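Local coordinates for protein xyloglucan-specific endo-beta-1,4-glucanase BoGH9A (PDB 6DHT) that cleaves internal beta-1,4-glucosidic linkages in the backbone of xyloglucan, releasing xyloglucan oligosaccharides, at residues Asn209-Leu222 and Ser278-Phe292. Numbering follows the deposited sequence.
Sequences NHTPDLLDEMQFNL and SSRLFASYEEDYPGF. With CA (calcium ion), chain D; EDO (1,2-ethanediol), chain H; EDO (1,2-ethanediol), chain I.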
loop_
_atom_site.group_PDB
_atom_site.type_symbol
_atom_site.label_atom_id
_atom_site.label_comp_id
_atom_site.label_asym_id
_atom_site.label_seq_id
_atom_site.Cartn_x
_atom_site.Cartn_y
_atom_site.Cartn_z
ATOM N N ASN A 209 -14.733 -7.916 -18.295
ATOM C CA ASN A 209 -14.307 -9.284 -18.550
ATOM C C ASN A 209 -14.761 -10.206 -17.416
ATOM O O ASN A 209 -15.596 -9.817 -16.612
ATOM C CB ASN A 209 -12.801 -9.365 -18.809
ATOM C CG ASN A 209 -11.959 -9.101 -17.575
ATOM O OD1 ASN A 209 -12.450 -9.059 -16.436
ATOM N ND2 ASN A 209 -10.669 -8.943 -17.805
ATOM N N HIS A 210 -14.183 -11.400 -17.337
ATOM C CA HIS A 210 -14.605 -12.399 -16.354
ATOM C C HIS A 210 -13.668 -12.534 -15.157
ATOM O O HIS A 210 -13.732 -13.514 -14.408
ATOM C CB HIS A 210 -14.760 -13.772 -17.034
ATOM C CG HIS A 210 -15.957 -13.866 -17.926
ATOM N ND1 HIS A 210 -16.072 -13.145 -19.095
ATOM C CD2 HIS A 210 -17.098 -14.584 -17.812
ATOM C CE1 HIS A 210 -17.233 -13.416 -19.664
ATOM N NE2 HIS A 210 -17.873 -14.289 -18.906
ATOM N N THR A 211 -12.804 -11.532 -14.972
ATOM C CA THR A 211 -11.746 -11.600 -13.971
ATOM C C THR A 211 -11.954 -10.454 -12.975
ATOM O O THR A 211 -12.317 -9.352 -13.387
ATOM C CB THR A 211 -10.388 -11.473 -14.626
ATOM O OG1 THR A 211 -10.248 -12.519 -15.612
ATOM C CG2 THR A 211 -9.284 -11.654 -13.602
ATOM N N PRO A 212 -11.774 -10.727 -11.672
ATOM C CA PRO A 212 -11.828 -9.607 -10.714
ATOM C C PRO A 212 -10.863 -8.487 -11.086
ATOM O O PRO A 212 -9.701 -8.717 -11.439
ATOM C CB PRO A 212 -11.418 -10.259 -9.387
ATOM C CG PRO A 212 -11.865 -11.717 -9.547
ATOM C CD PRO A 212 -11.527 -12.012 -10.992
ATOM N N ASP A 213 -11.386 -7.278 -11.017
ATOM C CA ASP A 213 -10.664 -6.089 -11.463
ATOM C C ASP A 213 -9.336 -5.893 -10.725
ATOM O O ASP A 213 -8.379 -5.444 -11.346
ATOM C CB ASP A 213 -11.518 -4.827 -11.346
ATOM C CG ASP A 213 -12.562 -4.689 -12.439
ATOM O OD1 ASP A 213 -12.687 -5.604 -13.285
ATOM O OD2 ASP A 213 -13.281 -3.674 -12.429
ATOM N N LEU A 214 -9.266 -6.219 -9.432
ATOM C CA LEU A 214 -7.983 -6.164 -8.730
ATOM C C LEU A 214 -6.954 -7.030 -9.440
ATOM O O LEU A 214 -5.809 -6.596 -9.621
ATOM C CB LEU A 214 -8.096 -6.544 -7.258
ATOM C CG LEU A 214 -6.790 -6.478 -6.457
ATOM C CD1 LEU A 214 -7.133 -6.094 -5.015
ATOM C CD2 LEU A 214 -6.000 -7.743 -6.493
ATOM N N LEU A 215 -7.338 -8.241 -9.859
ATOM C CA LEU A 215 -6.397 -9.117 -10.539
ATOM C C LEU A 215 -6.061 -8.604 -11.933
ATOM O O LEU A 215 -4.914 -8.714 -12.349
ATOM C CB LEU A 215 -6.953 -10.527 -10.645
ATOM C CG LEU A 215 -7.099 -11.288 -9.332
ATOM C CD1 LEU A 215 -7.543 -12.742 -9.604
ATOM C CD2 LEU A 215 -5.833 -11.264 -8.475
ATOM N N ASP A 216 -7.026 -8.026 -12.648
ATOM C CA ASP A 216 -6.684 -7.373 -13.923
ATOM C C ASP A 216 -5.582 -6.346 -13.736
ATOM O O ASP A 216 -4.615 -6.260 -14.521
ATOM C CB ASP A 216 -7.868 -6.683 -14.569
ATOM C CG ASP A 216 -8.952 -7.650 -15.025
ATOM O OD1 ASP A 216 -8.648 -8.636 -15.743
ATOM O OD2 ASP A 216 -10.107 -7.387 -14.662
ATOM N N GLU A 217 -5.736 -5.525 -12.707
ATOM C CA GLU A 217 -4.754 -4.485 -12.473
ATOM C C GLU A 217 -3.381 -5.070 -12.143
ATOM O O GLU A 217 -2.371 -4.645 -12.715
ATOM C CB GLU A 217 -5.205 -3.515 -11.375
ATOM C CG GLU A 217 -4.342 -2.241 -11.313
ATOM C CD GLU A 217 -4.402 -1.451 -12.617
ATOM O OE1 GLU A 217 -5.530 -1.144 -13.073
ATOM O OE2 GLU A 217 -3.324 -1.186 -13.217
ATOM N N MET A 218 -3.345 -6.057 -11.248
ATOM C CA MET A 218 -2.091 -6.678 -10.922
ATOM C C MET A 218 -1.451 -7.227 -12.176
ATOM O O MET A 218 -0.246 -7.106 -12.350
ATOM C CB MET A 218 -2.244 -7.799 -9.882
ATOM C CG MET A 218 -2.961 -7.428 -8.577
ATOM S SD MET A 218 -2.208 -6.096 -7.627
ATOM C CE MET A 218 -3.220 -4.716 -8.131
ATOM N N GLN A 219 -2.253 -7.866 -13.030
ATOM C CA GLN A 219 -1.683 -8.524 -14.205
ATOM C C GLN A 219 -1.002 -7.535 -15.126
ATOM O O GLN A 219 -0.025 -7.884 -15.799
ATOM C CB GLN A 219 -2.766 -9.294 -14.962
ATOM C CG GLN A 219 -2.320 -10.694 -15.421
ATOM C CD GLN A 219 -1.347 -10.710 -16.607
ATOM O OE1 GLN A 219 -1.520 -9.997 -17.605
ATOM N NE2 GLN A 219 -0.309 -11.526 -16.490
ATOM N N PHE A 220 -1.486 -6.296 -15.142
ATOM C CA PHE A 220 -0.872 -5.291 -16.002
ATOM C C PHE A 220 0.600 -5.124 -15.653
ATOM O O PHE A 220 1.442 -4.890 -16.531
ATOM C CB PHE A 220 -1.561 -3.944 -15.914
ATOM C CG PHE A 220 -1.164 -3.039 -17.030
ATOM C CD1 PHE A 220 -1.798 -3.128 -18.258
ATOM C CD2 PHE A 220 -0.104 -2.164 -16.888
ATOM C CE1 PHE A 220 -1.414 -2.305 -19.316
ATOM C CE2 PHE A 220 0.283 -1.338 -17.955
ATOM C CZ PHE A 220 -0.369 -1.436 -19.171
ATOM N N ASN A 221 0.920 -5.213 -14.364
ATOM C CA ASN A 221 2.294 -5.151 -13.921
ATOM C C ASN A 221 2.973 -6.532 -13.955
ATOM O O ASN A 221 4.132 -6.615 -14.307
ATOM C CB ASN A 221 2.426 -4.506 -12.539
ATOM C CG ASN A 221 3.853 -4.074 -12.241
ATOM O OD1 ASN A 221 4.281 -3.024 -12.709
ATOM N ND2 ASN A 221 4.605 -4.876 -11.495
ATOM N N LEU A 222 2.286 -7.606 -13.560
ATOM C CA LEU A 222 2.866 -8.951 -13.657
ATOM C C LEU A 222 3.368 -9.264 -15.067
ATOM O O LEU A 222 4.429 -9.887 -15.235
ATOM C CB LEU A 222 1.853 -10.007 -13.241
ATOM C CG LEU A 222 1.506 -9.999 -11.736
ATOM C CD1 LEU A 222 0.190 -10.764 -11.435
ATOM C CD2 LEU A 222 2.680 -10.508 -10.876
ATOM N N SER A 278 0.754 -15.533 -7.655
ATOM C CA SER A 278 -0.123 -15.253 -8.789
ATOM C C SER A 278 -0.553 -16.517 -9.545
ATOM O O SER A 278 -1.661 -16.577 -10.077
ATOM C CB SER A 278 0.540 -14.261 -9.747
ATOM O OG SER A 278 0.829 -13.046 -9.057
ATOM N N SER A 279 0.342 -17.499 -9.617
ATOM C CA SER A 279 0.032 -18.752 -10.293
ATOM C C SER A 279 -1.253 -19.344 -9.725
ATOM O O SER A 279 -2.124 -19.784 -10.475
ATOM C CB SER A 279 1.184 -19.735 -10.132
ATOM O OG SER A 279 0.897 -20.898 -10.884
ATOM N N ARG A 280 -1.390 -19.338 -8.400
ATOM C CA ARG A 280 -2.587 -19.882 -7.767
ATOM C C ARG A 280 -3.810 -19.028 -8.051
ATOM O O ARG A 280 -4.899 -19.527 -8.338
ATOM C CB ARG A 280 -2.408 -19.985 -6.248
ATOM C CG ARG A 280 -1.232 -20.797 -5.803
ATOM C CD ARG A 280 -1.265 -21.077 -4.292
ATOM N NE ARG A 280 -1.381 -19.886 -3.451
ATOM C CZ ARG A 280 -0.352 -19.165 -3.004
ATOM N NH1 ARG A 280 0.884 -19.505 -3.324
ATOM N NH2 ARG A 280 -0.567 -18.091 -2.245
ATOM N N LEU A 281 -3.647 -17.710 -7.945
ATOM C CA LEU A 281 -4.803 -16.832 -8.033
ATOM C C LEU A 281 -5.376 -16.718 -9.428
ATOM O O LEU A 281 -6.543 -16.387 -9.581
ATOM C CB LEU A 281 -4.471 -15.429 -7.527
ATOM C CG LEU A 281 -3.912 -15.342 -6.103
ATOM C CD1 LEU A 281 -3.721 -13.865 -5.724
ATOM C CD2 LEU A 281 -4.679 -16.111 -5.091
ATOM N N PHE A 282 -4.539 -16.916 -10.452
ATOM C CA PHE A 282 -4.996 -16.778 -11.825
ATOM C C PHE A 282 -5.374 -18.143 -12.454
ATOM O O PHE A 282 -5.754 -18.184 -13.616
ATOM C CB PHE A 282 -3.934 -16.063 -12.666
ATOM C CG PHE A 282 -3.896 -14.573 -12.452
ATOM C CD1 PHE A 282 -3.192 -14.029 -11.386
ATOM C CD2 PHE A 282 -4.546 -13.721 -13.325
ATOM C CE1 PHE A 282 -3.156 -12.652 -11.187
ATOM C CE2 PHE A 282 -4.499 -12.345 -13.138
ATOM C CZ PHE A 282 -3.797 -11.822 -12.071
ATOM N N ALA A 283 -5.294 -19.213 -11.677
ATOM C CA ALA A 283 -5.644 -20.567 -12.171
ATOM C C ALA A 283 -7.069 -20.647 -12.710
ATOM O O ALA A 283 -7.320 -21.346 -13.701
ATOM C CB ALA A 283 -5.458 -21.577 -11.069
ATOM N N SER A 284 -7.995 -19.936 -12.071
ATOM C CA SER A 284 -9.389 -19.884 -12.494
ATOM C C SER A 284 -9.676 -18.968 -13.671
ATOM O O SER A 284 -10.817 -18.934 -14.138
ATOM C CB SER A 284 -10.278 -19.438 -11.325
ATOM O OG SER A 284 -10.234 -20.392 -10.284
ATOM N N TYR A 285 -8.681 -18.216 -14.147
ATOM C CA TYR A 285 -8.928 -17.172 -15.140
ATOM C C TYR A 285 -8.140 -17.401 -16.427
ATOM O O TYR A 285 -7.571 -16.486 -17.019
ATOM C CB TYR A 285 -8.673 -15.776 -14.493
ATOM C CG TYR A 285 -9.507 -15.604 -13.241
ATOM C CD1 TYR A 285 -10.883 -15.445 -13.326
ATOM C CD2 TYR A 285 -8.924 -15.645 -11.976
ATOM C CE1 TYR A 285 -11.662 -15.328 -12.198
ATOM C CE2 TYR A 285 -9.698 -15.528 -10.830
ATOM C CZ TYR A 285 -11.061 -15.364 -10.948
ATOM O OH TYR A 285 -11.858 -15.250 -9.833
ATOM N N GLU A 286 -8.162 -18.653 -16.871
ATOM C CA GLU A 286 -7.545 -19.029 -18.122
ATOM C C GLU A 286 -8.255 -18.375 -19.303
ATOM O O GLU A 286 -7.635 -18.130 -20.339
ATOM C CB GLU A 286 -7.570 -20.548 -18.268
ATOM C CG GLU A 286 -6.577 -21.245 -17.363
ATOM C CD GLU A 286 -5.129 -21.019 -17.790
ATOM O OE1 GLU A 286 -4.876 -20.829 -19.012
ATOM O OE2 GLU A 286 -4.242 -21.038 -16.897
ATOM N N GLU A 287 -9.531 -18.057 -19.146
ATOM C CA GLU A 287 -10.276 -17.405 -20.213
ATOM C C GLU A 287 -9.677 -16.064 -20.589
ATOM O O GLU A 287 -9.429 -15.783 -21.761
ATOM C CB GLU A 287 -11.746 -17.242 -19.827
ATOM C CG GLU A 287 -12.562 -16.475 -20.850
ATOM C CD GLU A 287 -14.040 -16.388 -20.494
ATOM O OE1 GLU A 287 -14.404 -16.685 -19.336
ATOM O OE2 GLU A 287 -14.840 -16.026 -21.381
ATOM N N ASP A 288 -9.423 -15.231 -19.588
ATOM C CA ASP A 288 -8.903 -13.899 -19.843
ATOM C C ASP A 288 -7.381 -13.860 -19.827
ATOM O O ASP A 288 -6.771 -12.989 -20.444
ATOM C CB ASP A 288 -9.464 -12.938 -18.786
ATOM C CG ASP A 288 -10.946 -12.646 -18.977
ATOM O OD1 ASP A 288 -11.454 -12.683 -20.126
ATOM O OD2 ASP A 288 -11.635 -12.394 -17.970
ATOM N N TYR A 289 -6.767 -14.788 -19.109
ATOM C CA TYR A 289 -5.307 -14.844 -19.022
ATOM C C TYR A 289 -4.758 -16.229 -19.357
ATOM O O TYR A 289 -4.157 -16.899 -18.524
ATOM C CB TYR A 289 -4.844 -14.334 -17.642
ATOM C CG TYR A 289 -5.253 -12.891 -17.445
ATOM C CD1 TYR A 289 -4.507 -11.860 -17.990
ATOM C CD2 TYR A 289 -6.426 -12.567 -16.779
ATOM C CE1 TYR A 289 -4.895 -10.553 -17.871
ATOM C CE2 TYR A 289 -6.822 -11.245 -16.645
ATOM C CZ TYR A 289 -6.049 -10.243 -17.193
ATOM O OH TYR A 289 -6.409 -8.915 -17.090
ATOM N N PRO A 290 -4.941 -16.641 -20.620
ATOM C CA PRO A 290 -4.570 -18.008 -21.001
ATOM C C PRO A 290 -3.084 -18.277 -20.835
ATOM O O PRO A 290 -2.256 -17.506 -21.316
ATOM C CB PRO A 290 -4.976 -18.078 -22.479
ATOM C CG PRO A 290 -5.066 -16.672 -22.936
ATOM C CD PRO A 290 -5.537 -15.897 -21.741
ATOM N N GLY A 291 -2.754 -19.345 -20.122
ATOM C CA GLY A 291 -1.380 -19.749 -19.954
ATOM C C GLY A 291 -0.599 -19.049 -18.865
ATOM O O GLY A 291 0.518 -19.448 -18.553
ATOM N N PHE A 292 -1.161 -18.008 -18.256
ATOM C CA PHE A 292 -0.354 -17.240 -17.312
ATOM C C PHE A 292 -0.009 -18.023 -16.036
ATOM O O PHE A 292 1.120 -17.990 -15.553
ATOM C CB PHE A 292 -1.036 -15.911 -16.980
ATOM C CG PHE A 292 -0.344 -15.133 -15.900
ATOM C CD1 PHE A 292 0.967 -14.722 -16.037
ATOM C CD2 PHE A 292 -1.021 -14.820 -14.739
ATOM C CE1 PHE A 292 1.595 -14.041 -15.030
ATOM C CE2 PHE A 292 -0.402 -14.103 -13.732
ATOM C CZ PHE A 292 0.894 -13.724 -13.871
HETATM CA CA CA D . -12.401 -7.475 -14.685
HETATM C C1 EDO H . -16.756 -11.004 -12.516
HETATM O O1 EDO H . -15.913 -10.404 -13.505
HETATM C C2 EDO H . -15.861 -11.808 -11.584
HETATM O O2 EDO H . -14.979 -10.892 -10.937
HETATM C C1 EDO I . -7.344 -18.191 -5.352
HETATM O O1 EDO I . -6.248 -19.118 -5.290
HETATM C C2 EDO I . -7.881 -18.013 -3.939
HETATM O O2 EDO I . -6.786 -17.986 -3.012
HETATM O O HOH W 1 -14.746 -7.758 -14.649
HETATM O O HOH W 2 -14.063 -11.995 -20.583
HETATM O O HOH W 3 -4.600 -6.874 -17.168
#
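Tyr289 and Gln219 carry this contact in the (alpha/alpha)6 barrel of the glycosyl hydrolase family 9 domain, where a calcium-binding loop and the helix that follows it, 213-226, meet the turns linking helices 265-281 and 292-309. Tyr289 OH donates to the anti lone pair of Asp216 OD1 (2.6 Å); Asn209 ND2 reaches the same oxygen from above the carboxylate plane. Asp216 OD2 binds the calcium ion, which makes the phenol a second-shell group that probably helps to hold this ligand in place. With an alanine at Tyr289, Asp216 OD1 would probably lose its phenol donor and a gap would open beside Gln219 CG. Gln219 lays CG over one face of the Tyr289 ring; a bend at chi2 (-74°) turns its amide so that NE2 sits over the centre of the Phe292 ring, 3.5 Å from Phe292 CD1. Leu215 packs CB against Phe282 CZ and CD1 against Tyr285 CE2. Thr211 CG2 makes a CH-pi contact over one face of Tyr285, and Pro212 CD lies 3.4 Å from Tyr285 CZ. Glu206 O completes the calcium site with Thr211 O, Asn209, Asp213 and a water. Asp288 secures this loop through one oxygen: OD2 takes His210 N (2.8 Å) on its syn lone pair and Thr211 OG1 (2.7 Å) on its anti one.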